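Local coordinates for conserved hypothetical protein (Pseudomonas aeruginosa PAO1, PDB 1TE5), which is of unknown function but, as a predicted class-II glutamine amidotransferase, probably hydrolyses glutamine and passes the released ammonia to an acceptor, at residues G37-E42 with Y102-H107; S71-G76 with L173-D178; L180-S185 with V244-G249. All coordinates share one frame; numbering follows the deposited sequence.

Contact 1: G37-E42 with Y102-H107; sequences GIAFYE and YWTFAH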
ATOM      1  N   GLY A  37       2.901 -11.712  -1.459  1.00 26.44           N
ATOM      2  CA  GLY A  37       2.233 -10.439  -1.610  1.00 28.30           C
ATOM      3  C   GLY A  37       0.792 -10.641  -2.013  1.00 27.50           C
ATOM      4  O   GLY A  37       0.481 -11.488  -2.851  1.00 31.11           O
ATOM      5  N   ILE A  38      -0.099  -9.880  -1.391  1.00 27.28           N
ATOM      6  CA  ILE A  38      -1.520  -9.973  -1.679  1.00 23.89           C
ATOM      7  C   ILE A  38      -2.129  -8.581  -1.688  1.00 20.20           C
ATOM      8  O   ILE A  38      -2.134  -7.889  -0.669  1.00 18.28           O
ATOM      9  CB  ILE A  38      -2.250 -10.819  -0.615  1.00 29.09           C
ATOM     10  CG1 ILE A  38      -1.679 -12.237  -0.591  1.00 28.94           C
ATOM     11  CG2 ILE A  38      -3.744 -10.852  -0.903  1.00 27.25           C
ATOM     12  CD1 ILE A  38      -2.081 -13.037   0.620  1.00 34.97           C
ATOM     13  N   ALA A  39      -2.603  -8.165  -2.856  1.00 20.13           N
ATOM     14  CA  ALA A  39      -3.241  -6.872  -3.017  1.00 18.39           C
ATOM     15  C   ALA A  39      -4.675  -7.140  -3.419  1.00 20.72           C
ATOM     16  O   ALA A  39      -4.955  -8.111  -4.108  1.00 20.22           O
ATOM     17  CB  ALA A  39      -2.536  -6.066  -4.081  1.00 18.81           C
ATOM     18  N   PHE A  40      -5.595  -6.342  -2.900  1.00 18.48           N
ATOM     19  CA  PHE A  40      -6.998  -6.488  -3.245  1.00 20.28           C
ATOM     20  C   PHE A  40      -7.705  -5.144  -3.160  1.00 16.71           C
ATOM     21  O   PHE A  40      -7.191  -4.206  -2.552  1.00 20.80           O
ATOM     22  CB  PHE A  40      -7.688  -7.561  -2.390  1.00 24.96           C
ATOM     23  CG  PHE A  40      -7.666  -7.289  -0.920  1.00 24.78           C
ATOM     24  CD1 PHE A  40      -8.757  -6.680  -0.294  1.00 27.88           C
ATOM     25  CD2 PHE A  40      -6.572  -7.674  -0.149  1.00 28.11           C
ATOM     26  CE1 PHE A  40      -8.763  -6.456   1.091  1.00 28.67           C
ATOM     27  CE2 PHE A  40      -6.560  -7.459   1.231  1.00 32.65           C
ATOM     28  CZ  PHE A  40      -7.661  -6.848   1.853  1.00 31.55           C
ATOM     29  N   TYR A  41      -8.870  -5.042  -3.788  1.00 21.05           N
ATOM     30  CA  TYR A  41      -9.601  -3.788  -3.810  1.00 18.92           C
ATOM     31  C   TYR A  41     -10.848  -3.697  -2.959  1.00 19.54           C
ATOM     32  O   TYR A  41     -11.556  -4.670  -2.762  1.00 24.20           O
ATOM     33  CB  TYR A  41      -9.945  -3.430  -5.249  1.00 19.83           C
ATOM     34  CG  TYR A  41      -8.726  -3.254  -6.109  1.00 21.42           C
ATOM     35  CD1 TYR A  41      -8.021  -4.359  -6.584  1.00 19.56           C
ATOM     36  CD2 TYR A  41      -8.275  -1.986  -6.448  1.00 23.67           C
ATOM     37  CE1 TYR A  41      -6.893  -4.205  -7.373  1.00 22.57           C
ATOM     38  CE2 TYR A  41      -7.151  -1.817  -7.236  1.00 24.87           C
ATOM     39  CZ  TYR A  41      -6.465  -2.926  -7.697  1.00 26.87           C
ATOM     40  OH  TYR A  41      -5.352  -2.750  -8.475  1.00 30.72           O
ATOM     41  N   GLU A  42     -11.122  -2.487  -2.494  1.00 21.86           N
ATOM     42  CA  GLU A  42     -12.283  -2.166  -1.682  1.00 26.26           C
ATOM     43  C   GLU A  42     -12.863  -0.887  -2.276  1.00 25.12           C
ATOM     44  O   GLU A  42     -12.736   0.224  -1.752  1.00 31.08           O
ATOM     45  CB  GLU A  42     -11.821  -1.870  -0.259  1.00 28.95           C
ATOM     46  CG  GLU A  42     -12.743  -2.352   0.835  1.00 38.70           C
ATOM     47  CD  GLU A  42     -12.028  -2.468   2.175  1.00 37.90           C
ATOM     48  OE1 GLU A  42     -11.301  -3.468   2.378  1.00 37.38           O
ATOM     49  OE2 GLU A  42     -12.195  -1.562   3.021  1.00 40.85           O
ATOM     50  N   TYR A 102      -5.691   2.838  -9.171  1.00 21.76           N
ATOM     51  CA  TYR A 102      -4.469   2.199  -8.681  1.00 20.28           C
ATOM     52  C   TYR A 102      -4.239   0.947  -9.510  1.00 20.78           C
ATOM     53  O   TYR A 102      -5.129   0.122  -9.646  1.00 19.68           O
ATOM     54  CB  TYR A 102      -4.575   1.839  -7.191  1.00 19.47           C
ATOM     55  CG  TYR A 102      -4.489   3.023  -6.244  1.00 20.72           C
ATOM     56  CD1 TYR A 102      -5.547   3.329  -5.383  1.00 17.75           C
ATOM     57  CD2 TYR A 102      -3.354   3.850  -6.206  1.00 22.14           C
ATOM     58  CE1 TYR A 102      -5.486   4.418  -4.525  1.00 16.38           C
ATOM     59  CE2 TYR A 102      -3.292   4.949  -5.347  1.00 20.87           C
ATOM     60  CZ  TYR A 102      -4.358   5.220  -4.515  1.00 22.92           C
ATOM     61  OH  TYR A 102      -4.320   6.317  -3.684  1.00 21.31           O
ATOM     62  N   TRP A 103      -3.078   0.844 -10.133  1.00 22.20           N
ATOM     63  CA  TRP A 103      -2.782  -0.334 -10.931  1.00 21.58           C
ATOM     64  C   TRP A 103      -1.980  -1.312 -10.100  1.00 18.72           C
ATOM     65  O   TRP A 103      -1.070  -0.904  -9.376  1.00 26.53           O
ATOM     66  CB  TRP A 103      -1.998   0.038 -12.192  1.00 20.49           C
ATOM     67  CG  TRP A 103      -2.858   0.526 -13.307  1.00 21.05           C
ATOM     68  CD1 TRP A 103      -3.801   1.515 -13.246  1.00 25.25           C
ATOM     69  CD2 TRP A 103      -2.846   0.069 -14.665  1.00 26.31           C
ATOM     70  NE1 TRP A 103      -4.374   1.702 -14.483  1.00 23.44           N
ATOM     71  CE2 TRP A 103      -3.807   0.826 -15.371  1.00 25.66           C
ATOM     72  CE3 TRP A 103      -2.111  -0.903 -15.356  1.00 27.77           C
ATOM     73  CZ2 TRP A 103      -4.049   0.645 -16.733  1.00 23.04           C
ATOM     74  CZ3 TRP A 103      -2.353  -1.083 -16.714  1.00 26.09           C
ATOM     75  CH2 TRP A 103      -3.316  -0.311 -17.383  1.00 27.28           C
ATOM     76  N   THR A 104      -2.275  -2.599 -10.244  1.00 22.11           N
ATOM     77  CA  THR A 104      -1.579  -3.647  -9.498  1.00 20.58           C
ATOM     78  C   THR A 104      -0.926  -4.608 -10.499  1.00 19.60           C
ATOM     79  O   THR A 104      -1.535  -4.972 -11.503  1.00 22.53           O
ATOM     80  CB  THR A 104      -2.558  -4.392  -8.545  1.00 23.00           C
ATOM     81  OG1 THR A 104      -3.000  -3.501  -7.507  1.00 26.93           O
ATOM     82  CG2 THR A 104      -1.874  -5.573  -7.891  1.00 27.66           C
ATOM     83  N   PHE A 105       0.318  -4.997 -10.239  1.00 23.84           N
ATOM     84  CA  PHE A 105       1.061  -5.872 -11.137  1.00 23.61           C
ATOM     85  C   PHE A 105       1.813  -7.002 -10.421  1.00 22.90           C
ATOM     86  O   PHE A 105       2.473  -6.790  -9.403  1.00 24.13           O
ATOM     87  CB  PHE A 105       2.043  -4.999 -11.920  1.00 24.78           C
ATOM     88  CG  PHE A 105       2.924  -5.743 -12.891  1.00 23.61           C
ATOM     89  CD1 PHE A 105       2.544  -5.908 -14.213  1.00 25.78           C
ATOM     90  CD2 PHE A 105       4.185  -6.192 -12.504  1.00 26.90           C
ATOM     91  CE1 PHE A 105       3.408  -6.501 -15.138  1.00 25.95           C
ATOM     92  CE2 PHE A 105       5.053  -6.788 -13.424  1.00 31.98           C
ATOM     93  CZ  PHE A 105       4.660  -6.940 -14.740  1.00 29.30           C
ATOM     94  N   ALA A 106       1.703  -8.209 -10.959  1.00 24.13           N
ATOM     95  CA  ALA A 106       2.399  -9.358 -10.405  1.00 26.30           C
ATOM     96  C   ALA A 106       2.986 -10.131 -11.580  1.00 27.68           C
ATOM     97  O   ALA A 106       2.286 -10.422 -12.551  1.00 26.76           O
ATOM     98  CB  ALA A 106       1.446 -10.225  -9.608  1.00 26.33           C
ATOM     99  N   HIS A 107       4.278 -10.434 -11.496  1.00 28.39           N
ATOM    100  CA  HIS A 107       4.974 -11.149 -12.559  1.00 29.86           C
ATOM    101  C   HIS A 107       5.752 -12.373 -12.061  1.00 28.69           C
ATOM    102  O   HIS A 107       6.455 -12.322 -11.048  1.00 27.83           O
ATOM    103  CB  HIS A 107       5.919 -10.159 -13.232  1.00 29.24           C
ATOM    104  CG  HIS A 107       6.992 -10.826 -14.044  1.00 30.58           C
ATOM    105  ND1 HIS A 107       8.316 -10.445 -14.000  1.00 32.78           N
ATOM    106  CD2 HIS A 107       6.929 -11.859 -14.919  1.00 31.19           C
ATOM    107  CE1 HIS A 107       9.020 -11.207 -14.817  1.00 32.15           C
ATOM    108  NE2 HIS A 107       8.203 -12.075 -15.385  1.00 29.20           N
TER
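Tyr41 reaches across to Tyr102 and Thr104. From CB, its CG lies anti to the carbonyl carbon (chi1 -61°). Farther along the ring, CE2 and CE1 go to different partners. CE2 approaches Tyr102, 3.7 Å from its carbonyl O, which lies at the ring edge near the ring plane. CE1 lies on the Thr104 side, 4.0 Å from its OG1. CZ is closer, 3.5 Å from Thr104 OG1. At the tip, Tyr41 OH hydrogen-bonds Thr104 OG1 at 2.7 Å, and either hydroxyl could donate. Tyr102 O, 3.1 Å from the same Tyr41 OH, is a second possible acceptor for the tyrosine proton; the choice is not settled. Tyr41 and Thr104 run past each other in opposite directions. Thr104 CG2 touches Ala39 CB at 3.9 Å. A polar tip and a small apolar patch thus sit side by side. The two strands do not pair through their backbones: the segment axes come no nearer than 8.8 Å. This is face-to-face packing of two sheets, as in the layered Ntn-hydrolase fold. Strand 35-42 lies between strands 45-51 and 73-80. Strand 101-108 lies between 94-98 and 171-175, and Phe105 meets Phe133 of helix 128-143.

Contact 2: S71-G76 with L173-D178; sequences SETVIG and LISDGD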
ATOM      1  N   SER A  71     -13.383  -8.809  -1.459  1.00 25.45           N
ATOM      2  CA  SER A  71     -13.248  -7.975  -2.651  1.00 24.68           C
ATOM      3  C   SER A  71     -13.627  -8.654  -3.964  1.00 21.45           C
ATOM      4  O   SER A  71     -13.991  -9.832  -3.997  1.00 21.03           O
ATOM      5  CB  SER A  71     -11.828  -7.429  -2.761  1.00 25.16           C
ATOM      6  OG  SER A  71     -10.873  -8.462  -2.670  1.00 35.43           O
ATOM      7  N   GLU A  72     -13.611  -7.862  -5.035  1.00 20.02           N
ATOM      8  CA  GLU A  72     -13.931  -8.348  -6.373  1.00 20.92           C
ATOM      9  C   GLU A  72     -12.670  -8.586  -7.179  1.00 16.64           C
ATOM     10  O   GLU A  72     -12.699  -9.315  -8.164  1.00 22.41           O
ATOM     11  CB  GLU A  72     -14.808  -7.342  -7.117  1.00 20.78           C
ATOM     12  CG  GLU A  72     -16.127  -7.048  -6.435  1.00 28.11           C
ATOM     13  CD  GLU A  72     -17.059  -6.201  -7.290  1.00 30.44           C
ATOM     14  OE1 GLU A  72     -18.249  -6.544  -7.378  1.00 28.79           O
ATOM     15  OE2 GLU A  72     -16.610  -5.196  -7.872  1.00 33.98           O
ATOM     16  N   THR A  73     -11.560  -7.990  -6.748  1.00 20.79           N
ATOM     17  CA  THR A  73     -10.286  -8.117  -7.453  1.00 20.90           C
ATOM     18  C   THR A  73      -9.112  -8.364  -6.503  1.00 20.78           C
ATOM     19  O   THR A  73      -8.792  -7.534  -5.646  1.00 21.40           O
ATOM     20  CB  THR A  73      -9.979  -6.852  -8.296  1.00 22.09           C
ATOM     21  OG1 THR A  73     -11.131  -6.511  -9.078  1.00 28.80           O
ATOM     22  CG2 THR A  73      -8.794  -7.091  -9.223  1.00 24.98           C
ATOM     23  N   VAL A  74      -8.447  -9.495  -6.703  1.00 19.47           N
ATOM     24  CA  VAL A  74      -7.311  -9.879  -5.884  1.00 20.03           C
ATOM     25  C   VAL A  74      -6.148 -10.301  -6.759  1.00 21.45           C
ATOM     26  O   VAL A  74      -6.327 -11.067  -7.694  1.00 23.05           O
ATOM     27  CB  VAL A  74      -7.679 -11.067  -4.977  1.00 22.03           C
ATOM     28  CG1 VAL A  74      -6.452 -11.540  -4.193  1.00 21.82           C
ATOM     29  CG2 VAL A  74      -8.811 -10.682  -4.042  1.00 21.29           C
ATOM     30  N   ILE A  75      -4.977  -9.738  -6.494  1.00 20.89           N
ATOM     31  CA  ILE A  75      -3.763 -10.081  -7.220  1.00 24.15           C
ATOM     32  C   ILE A  75      -2.706 -10.387  -6.166  1.00 24.81           C
ATOM     33  O   ILE A  75      -2.483  -9.592  -5.254  1.00 24.05           O
ATOM     34  CB  ILE A  75      -3.244  -8.930  -8.137  1.00 23.34           C
ATOM     35  CG1 ILE A  75      -4.076  -8.833  -9.413  1.00 25.98           C
ATOM     36  CG2 ILE A  75      -1.793  -9.173  -8.530  1.00 27.77           C
ATOM     37  CD1 ILE A  75      -3.483  -7.903 -10.439  1.00 28.55           C
ATOM     38  N   GLY A  76      -2.041 -11.525  -6.311  1.00 25.18           N
ATOM     39  CA  GLY A  76      -1.019 -11.897  -5.355  1.00 24.71           C
ATOM     40  C   GLY A  76       0.081 -12.732  -5.973  1.00 26.07           C
ATOM     41  O   GLY A  76      -0.066 -13.264  -7.085  1.00 26.30           O
ATOM     42  N   LEU A 173      -0.112 -10.619 -14.094  1.00 25.08           N
ATOM     43  CA  LEU A 173      -1.470 -10.268 -13.706  1.00 25.55           C
ATOM     44  C   LEU A 173      -1.451  -8.754 -13.518  1.00 26.02           C
ATOM     45  O   LEU A 173      -0.572  -8.214 -12.836  1.00 29.15           O
ATOM     46  CB  LEU A 173      -1.868 -10.941 -12.389  1.00 26.68           C
ATOM     47  CG  LEU A 173      -1.772 -12.460 -12.257  1.00 27.96           C
ATOM     48  CD1 LEU A 173      -2.210 -12.846 -10.858  1.00 23.14           C
ATOM     49  CD2 LEU A 173      -2.620 -13.153 -13.318  1.00 27.84           C
ATOM     50  N   ILE A 174      -2.386  -8.069 -14.167  1.00 25.03           N
ATOM     51  CA  ILE A 174      -2.478  -6.614 -14.070  1.00 24.49           C
ATOM     52  C   ILE A 174      -3.936  -6.231 -13.838  1.00 21.43           C
ATOM     53  O   ILE A 174      -4.842  -6.880 -14.352  1.00 20.77           O
ATOM     54  CB  ILE A 174      -1.949  -5.945 -15.351  1.00 21.23           C
ATOM     55  CG1 ILE A 174      -0.532  -6.447 -15.638  1.00 27.57           C
ATOM     56  CG2 ILE A 174      -1.954  -4.436 -15.183  1.00 21.71           C
ATOM     57  CD1 ILE A 174      -0.031  -6.127 -17.011  1.00 28.70           C
ATOM     58  N   SER A 175      -4.156  -5.156 -13.092  1.00 24.94           N
ATOM     59  CA  SER A 175      -5.504  -4.753 -12.818  1.00 24.42           C
ATOM     60  C   SER A 175      -5.549  -3.297 -12.436  1.00 26.26           C
ATOM     61  O   SER A 175      -4.542  -2.751 -11.981  1.00 27.26           O
ATOM     62  CB  SER A 175      -6.072  -5.597 -11.676  1.00 23.90           C
ATOM     63  OG  SER A 175      -7.351  -5.158 -11.260  1.00 28.33           O
ATOM     64  N   ASP A 176      -6.640  -2.636 -12.769  1.00 23.48           N
ATOM     65  CA  ASP A 176      -6.816  -1.260 -12.325  1.00 23.98           C
ATOM     66  C   ASP A 176      -7.937  -1.206 -11.265  1.00 23.62           C
ATOM     67  O   ASP A 176      -8.442  -0.132 -10.919  1.00 25.90           O
ATOM     68  CB  ASP A 176      -7.233  -0.419 -13.540  1.00 20.71           C
ATOM     69  CG  ASP A 176      -8.702  -0.518 -13.948  1.00 26.93           C
ATOM     70  OD1 ASP A 176      -9.364  -1.531 -13.639  1.00 27.37           O
ATOM     71  OD2 ASP A 176      -9.194   0.429 -14.603  1.00 31.16           O
ATOM     72  N   GLY A 177      -8.330  -2.386 -10.786  1.00 26.94           N
ATOM     73  CA  GLY A 177      -9.374  -2.488  -9.787  1.00 28.37           C
ATOM     74  C   GLY A 177     -10.699  -2.910 -10.384  1.00 30.13           C
ATOM     75  O   GLY A 177     -11.606  -3.308  -9.654  1.00 31.88           O
ATOM     76  N   ASP A 178     -10.843  -2.728 -11.697  1.00 26.38           N
ATOM     77  CA  ASP A 178     -12.059  -3.109 -12.418  1.00 28.10           C
ATOM     78  C   ASP A 178     -11.821  -4.489 -13.027  1.00 24.74           C
ATOM     79  O   ASP A 178     -12.364  -5.499 -12.579  1.00 23.83           O
ATOM     80  CB  ASP A 178     -12.368  -2.128 -13.576  1.00 30.53           C
ATOM     81  CG  ASP A 178     -12.931  -0.791 -13.109  1.00 31.88           C
ATOM     82  OD1 ASP A 178     -12.760   0.204 -13.856  1.00 36.29           O
ATOM     83  OD2 ASP A 178     -13.561  -0.738 -12.035  1.00 27.65           O
TER
HETATM   84  O   HOH W   1     -11.790  -8.157 -11.527  1.00 43.11           O
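Thr73 meets Ser175 and Gly177 with two different branches, and chi1 of -49° sorts them. It sets OG1 anti to the carbonyl carbon, beside the backbone N, and leaves the methyl CG2 anti to that N. Ile75 carries an extended chain (chi2 -170°), and its CD1 is the atom that does the touching.

The methyl of Thr73 reaches the serine: CG2 lies 3.2 Å from Ser175 OG, a close van der Waals approach. Thr73 OG1 turns to the loop beyond the strand. Gly177 O is 3.3 Å from this OG1, a possible hydrogen bond. A water joins Thr73 to the same loop: it is 3.0 Å from Thr73 OG1 and donates to Asp178 O at 2.9 Å. Ile75 CD1 rests over the opposite strand, 3.7 Å from Ser175 CB and 3.8 Å from Leu173 O. Leu173 CB flanks the same methyl.

The loop holds its own shape. Ser175 OG accepts from Gly177 N at 3.0 Å, which makes an ST turn, and it also bonds Trp179 O. The hydroxyl is therefore gripped from two parts of the turn. Asp176 OD1 accepts from Asp178 N at 2.7 Å, an Asx turn. Gly177 has backbone angles at which a CB would jam against the carbonyl O of Asp176. Asp178 itself is tied by a salt bridge to Arg101.

Here too two sheets pack face to face. Strand 73-80 runs between 35-42 and 4-9 in one. Strand 171-175 runs between 101-108 and 180-183 in the other, where Thr104, Ala106 and Leu180 also pack on Ile75.

Contact 3: L180-S185 with V244-G249; sequences LFTFCS and VLWWGG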
ATOM      1  N   LEU A 180      -9.180  -7.509 -14.705  1.00 26.11           N
ATOM      2  CA  LEU A 180      -7.974  -8.198 -14.309  1.00 25.14           C
ATOM      3  C   LEU A 180      -7.392  -8.810 -15.559  1.00 25.48           C
ATOM      4  O   LEU A 180      -7.939  -9.767 -16.095  1.00 23.37           O
ATOM      5  CB  LEU A 180      -8.310  -9.280 -13.275  1.00 27.86           C
ATOM      6  CG  LEU A 180      -7.229 -10.223 -12.744  1.00 25.90           C
ATOM      7  CD1 LEU A 180      -5.913  -9.515 -12.578  1.00 29.13           C
ATOM      8  CD2 LEU A 180      -7.697 -10.778 -11.419  1.00 25.39           C
ATOM      9  N   PHE A 181      -6.327  -8.205 -16.061  1.00 26.06           N
ATOM     10  CA  PHE A 181      -5.646  -8.678 -17.251  1.00 25.02           C
ATOM     11  C   PHE A 181      -4.714  -9.828 -16.887  1.00 25.82           C
ATOM     12  O   PHE A 181      -3.940  -9.748 -15.938  1.00 21.76           O
ATOM     13  CB  PHE A 181      -4.859  -7.537 -17.888  1.00 24.57           C
ATOM     14  CG  PHE A 181      -4.116  -7.923 -19.134  1.00 26.53           C
ATOM     15  CD1 PHE A 181      -2.726  -7.951 -19.146  1.00 26.57           C
ATOM     16  CD2 PHE A 181      -4.800  -8.227 -20.301  1.00 27.45           C
ATOM     17  CE1 PHE A 181      -2.029  -8.273 -20.299  1.00 29.83           C
ATOM     18  CE2 PHE A 181      -4.106  -8.552 -21.466  1.00 31.44           C
ATOM     19  CZ  PHE A 181      -2.719  -8.574 -21.461  1.00 31.79           C
ATOM     20  N   THR A 182      -4.772 -10.928 -17.652  1.00 25.14           N
ATOM     21  CA  THR A 182      -3.832 -12.047 -17.429  1.00 28.83           C
ATOM     22  C   THR A 182      -3.070 -12.285 -18.732  1.00 29.52           C
ATOM     23  O   THR A 182      -3.550 -12.023 -19.842  1.00 29.90           O
ATOM     24  CB  THR A 182      -4.462 -13.413 -17.033  1.00 26.68           C
ATOM     25  OG1 THR A 182      -5.088 -14.026 -18.164  1.00 24.85           O
ATOM     26  CG2 THR A 182      -5.467 -13.218 -15.969  1.00 29.49           C
ATOM     27  N   PHE A 183      -1.863 -12.755 -18.581  1.00 31.36           N
ATOM     28  CA  PHE A 183      -0.973 -13.075 -19.695  1.00 30.90           C
ATOM     29  C   PHE A 183      -0.158 -14.302 -19.326  1.00 32.79           C
ATOM     30  O   PHE A 183       0.485 -14.337 -18.277  1.00 31.62           O
ATOM     31  CB  PHE A 183      -0.033 -11.915 -20.041  1.00 33.99           C
ATOM     32  CG  PHE A 183       0.781 -12.149 -21.295  1.00 33.70           C
ATOM     33  CD1 PHE A 183       0.247 -11.862 -22.545  1.00 32.93           C
ATOM     34  CD2 PHE A 183       2.068 -12.679 -21.226  1.00 32.47           C
ATOM     35  CE1 PHE A 183       0.979 -12.101 -23.701  1.00 36.12           C
ATOM     36  CE2 PHE A 183       2.804 -12.919 -22.375  1.00 36.92           C
ATOM     37  CZ  PHE A 183       2.260 -12.630 -23.613  1.00 36.00           C
ATOM     38  N   CYS A 184      -0.180 -15.305 -20.195  1.00 31.06           N
ATOM     39  CA  CYS A 184       0.551 -16.538 -19.961  1.00 29.33           C
ATOM     40  C   CYS A 184       1.706 -16.716 -20.933  1.00 30.51           C
ATOM     41  O   CYS A 184       1.570 -16.474 -22.132  1.00 29.20           O
ATOM     42  CB  CYS A 184      -0.401 -17.719 -20.069  1.00 30.91           C
ATOM     43  SG  CYS A 184       0.410 -19.311 -20.129  1.00 33.91           S
ATOM     44  N   SER A 185       2.853 -17.118 -20.401  1.00 33.91           N
ATOM     45  CA  SER A 185       4.048 -17.345 -21.207  1.00 37.98           C
ATOM     46  C   SER A 185       4.519 -18.775 -20.957  1.00 36.67           C
ATOM     47  O   SER A 185       4.866 -19.511 -21.887  1.00 37.32           O
ATOM     48  CB  SER A 185       5.151 -16.365 -20.802  1.00 38.24           C
ATOM     49  OG  SER A 185       5.610 -15.613 -21.911  1.00 40.62           O
ATOM     50  N   VAL A 244      -6.141 -13.034 -21.279  1.00 25.99           N
ATOM     51  CA  VAL A 244      -7.570 -13.011 -21.013  1.00 26.77           C
ATOM     52  C   VAL A 244      -7.862 -11.758 -20.208  1.00 28.15           C
ATOM     53  O   VAL A 244      -7.049 -11.340 -19.386  1.00 28.46           O
ATOM     54  CB  VAL A 244      -8.042 -14.251 -20.200  1.00 26.20           C
ATOM     55  CG1 VAL A 244      -9.527 -14.166 -19.941  1.00 24.82           C
ATOM     56  CG2 VAL A 244      -7.743 -15.542 -20.949  1.00 25.33           C
ATOM     57  N   LEU A 245      -8.966 -11.095 -20.520  1.00 26.55           N
ATOM     58  CA  LEU A 245      -9.347  -9.913 -19.773  1.00 25.71           C
ATOM     59  C   LEU A 245     -10.594 -10.298 -19.016  1.00 25.99           C
ATOM     60  O   LEU A 245     -11.591 -10.736 -19.610  1.00 23.42           O
ATOM     61  CB  LEU A 245      -9.622  -8.716 -20.687  1.00 27.10           C
ATOM     62  CG  LEU A 245      -9.789  -7.388 -19.936  1.00 25.44           C
ATOM     63  CD1 LEU A 245      -8.551  -7.094 -19.101  1.00 21.41           C
ATOM     64  CD2 LEU A 245     -10.043  -6.263 -20.918  1.00 28.83           C
ATOM     65  N   TRP A 246     -10.495 -10.196 -17.697  1.00 21.97           N
ATOM     66  CA  TRP A 246     -11.580 -10.521 -16.798  1.00 24.50           C
ATOM     67  C   TRP A 246     -12.179  -9.249 -16.253  1.00 21.63           C
ATOM     68  O   TRP A 246     -11.553  -8.192 -16.277  1.00 23.68           O
ATOM     69  CB  TRP A 246     -11.059 -11.355 -15.627  1.00 20.68           C
ATOM     70  CG  TRP A 246     -10.497 -12.650 -16.037  1.00 23.71           C
ATOM     71  CD1 TRP A 246      -9.192 -12.927 -16.323  1.00 26.36           C
ATOM     72  CD2 TRP A 246     -11.222 -13.859 -16.243  1.00 24.71           C
ATOM     73  NE1 TRP A 246      -9.061 -14.239 -16.696  1.00 25.92           N
ATOM     74  CE2 TRP A 246     -10.294 -14.838 -16.654  1.00 25.19           C
ATOM     75  CE3 TRP A 246     -12.573 -14.215 -16.120  1.00 23.37           C
ATOM     76  CZ2 TRP A 246     -10.673 -16.161 -16.945  1.00 26.54           C
ATOM     77  CZ3 TRP A 246     -12.951 -15.531 -16.408  1.00 23.94           C
ATOM     78  CH2 TRP A 246     -12.000 -16.486 -16.816  1.00 28.81           C
ATOM     79  N   TRP A 247     -13.408  -9.368 -15.779  1.00 23.69           N
ATOM     80  CA  TRP A 247     -14.142  -8.269 -15.181  1.00 22.32           C
ATOM     81  C   TRP A 247     -15.446  -8.902 -14.740  1.00 19.99           C
ATOM     82  O   TRP A 247     -16.165  -9.484 -15.562  1.00 20.02           O
ATOM     83  CB  TRP A 247     -14.387  -7.141 -16.195  1.00 24.14           C
ATOM     84  CG  TRP A 247     -14.827  -5.849 -15.563  1.00 26.59           C
ATOM     85  CD1 TRP A 247     -15.205  -5.658 -14.264  1.00 27.23           C
ATOM     86  CD2 TRP A 247     -14.914  -4.566 -16.194  1.00 27.47           C
ATOM     87  NE1 TRP A 247     -15.519  -4.339 -14.046  1.00 24.85           N
ATOM     88  CE2 TRP A 247     -15.353  -3.648 -15.216  1.00 31.12           C
ATOM     89  CE3 TRP A 247     -14.668  -4.106 -17.493  1.00 29.68           C
ATOM     90  CZ2 TRP A 247     -15.544  -2.292 -15.495  1.00 26.55           C
ATOM     91  CZ3 TRP A 247     -14.855  -2.759 -17.768  1.00 31.37           C
ATOM     92  CH2 TRP A 247     -15.293  -1.869 -16.773  1.00 29.44           C
ATOM     93  N   GLY A 248     -15.739  -8.809 -13.446  1.00 20.83           N
ATOM     94  CA  GLY A 248     -16.950  -9.402 -12.915  1.00 19.12           C
ATOM     95  C   GLY A 248     -16.955 -10.926 -13.000  1.00 18.30           C
ATOM     96  O   GLY A 248     -18.016 -11.550 -12.999  1.00 16.32           O
ATOM     97  N   GLY A 249     -15.768 -11.523 -13.036  1.00 21.07           N
ATOM     98  CA  GLY A 249     -15.651 -12.967 -13.124  1.00 22.94           C
ATOM     99  C   GLY A 249     -15.935 -13.502 -14.514  1.00 25.24           C
ATOM    100  O   GLY A 249     -15.862 -14.704 -14.749  1.00 27.83           O
TER
HETATM  101  O   HOH W   2      -7.005 -15.861 -17.322  1.00 27.81           O
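Trp246 presents the edge of its indole to Thr182, and the two side chains cross obliquely. The methyl does the touching: Thr182 CG2 is 3.8 Å from Trp246 CD1, near the ring plane. Leu180 O also lies at the indole edge, in plane, 3.4 Å from Trp246 CD1. One face of the ring takes Val244 CG1, offset toward the rim. Thr182 OG1 stands between the backbone N and the carbonyl carbon (chi1 74°). Thr182 OG1 and the indole share a water; this water is 2.8 Å from Thr182 OG1 and accepts from Trp246 NE1 at 2.7 Å. The buried indole N-H is thereby satisfied. Further along, Leu180 CB and Trp246 CB meet at 4.2 Å.

On the other face the contact is between apolar side chains. Phe181 and Leu245 cross at about a right angle, and Leu245 CD1 sits at the phenyl edge, 3.9 Å from Phe181 CB.

Beneath these side chains the strands are regular antiparallel neighbours. Leu180 with Trp246, and Thr182 with Val244, are hydrogen-bonded pairs with two bonds each. Phe181 with Leu245 is the non-hydrogen-bonded pair between them.

The pair lies in the six-stranded sheet, flanked by strands 171-175 and 250-253. Leu180, Thr182 and Trp246 pack on Ile224 of strand 220-225 in the facing sheet. On the other side Leu245 meets Val150 of helix 150-165.

From the N terminus, strand 35-42 opens contact 1 and the neighbouring strand 73-80 opens contact 2. Contact 1 then closes at 102-107. Contact 2 closes at 173-178, after the chain has passed through helices 128-143 and 150-165. The two loops therefore cross. Contact 3 follows in series, opening at 180-185 just past a short turn and closing at 244-249, with no helix between. Contacts 1 and 2 adjoin, and both lie where the seven-stranded sheet packs on the six-stranded one. Contact 3 joins two strands within the six-stranded sheet. It adjoins contact 2 through the pairing of strands 171-175 and 180-183, but does not touch contact 1.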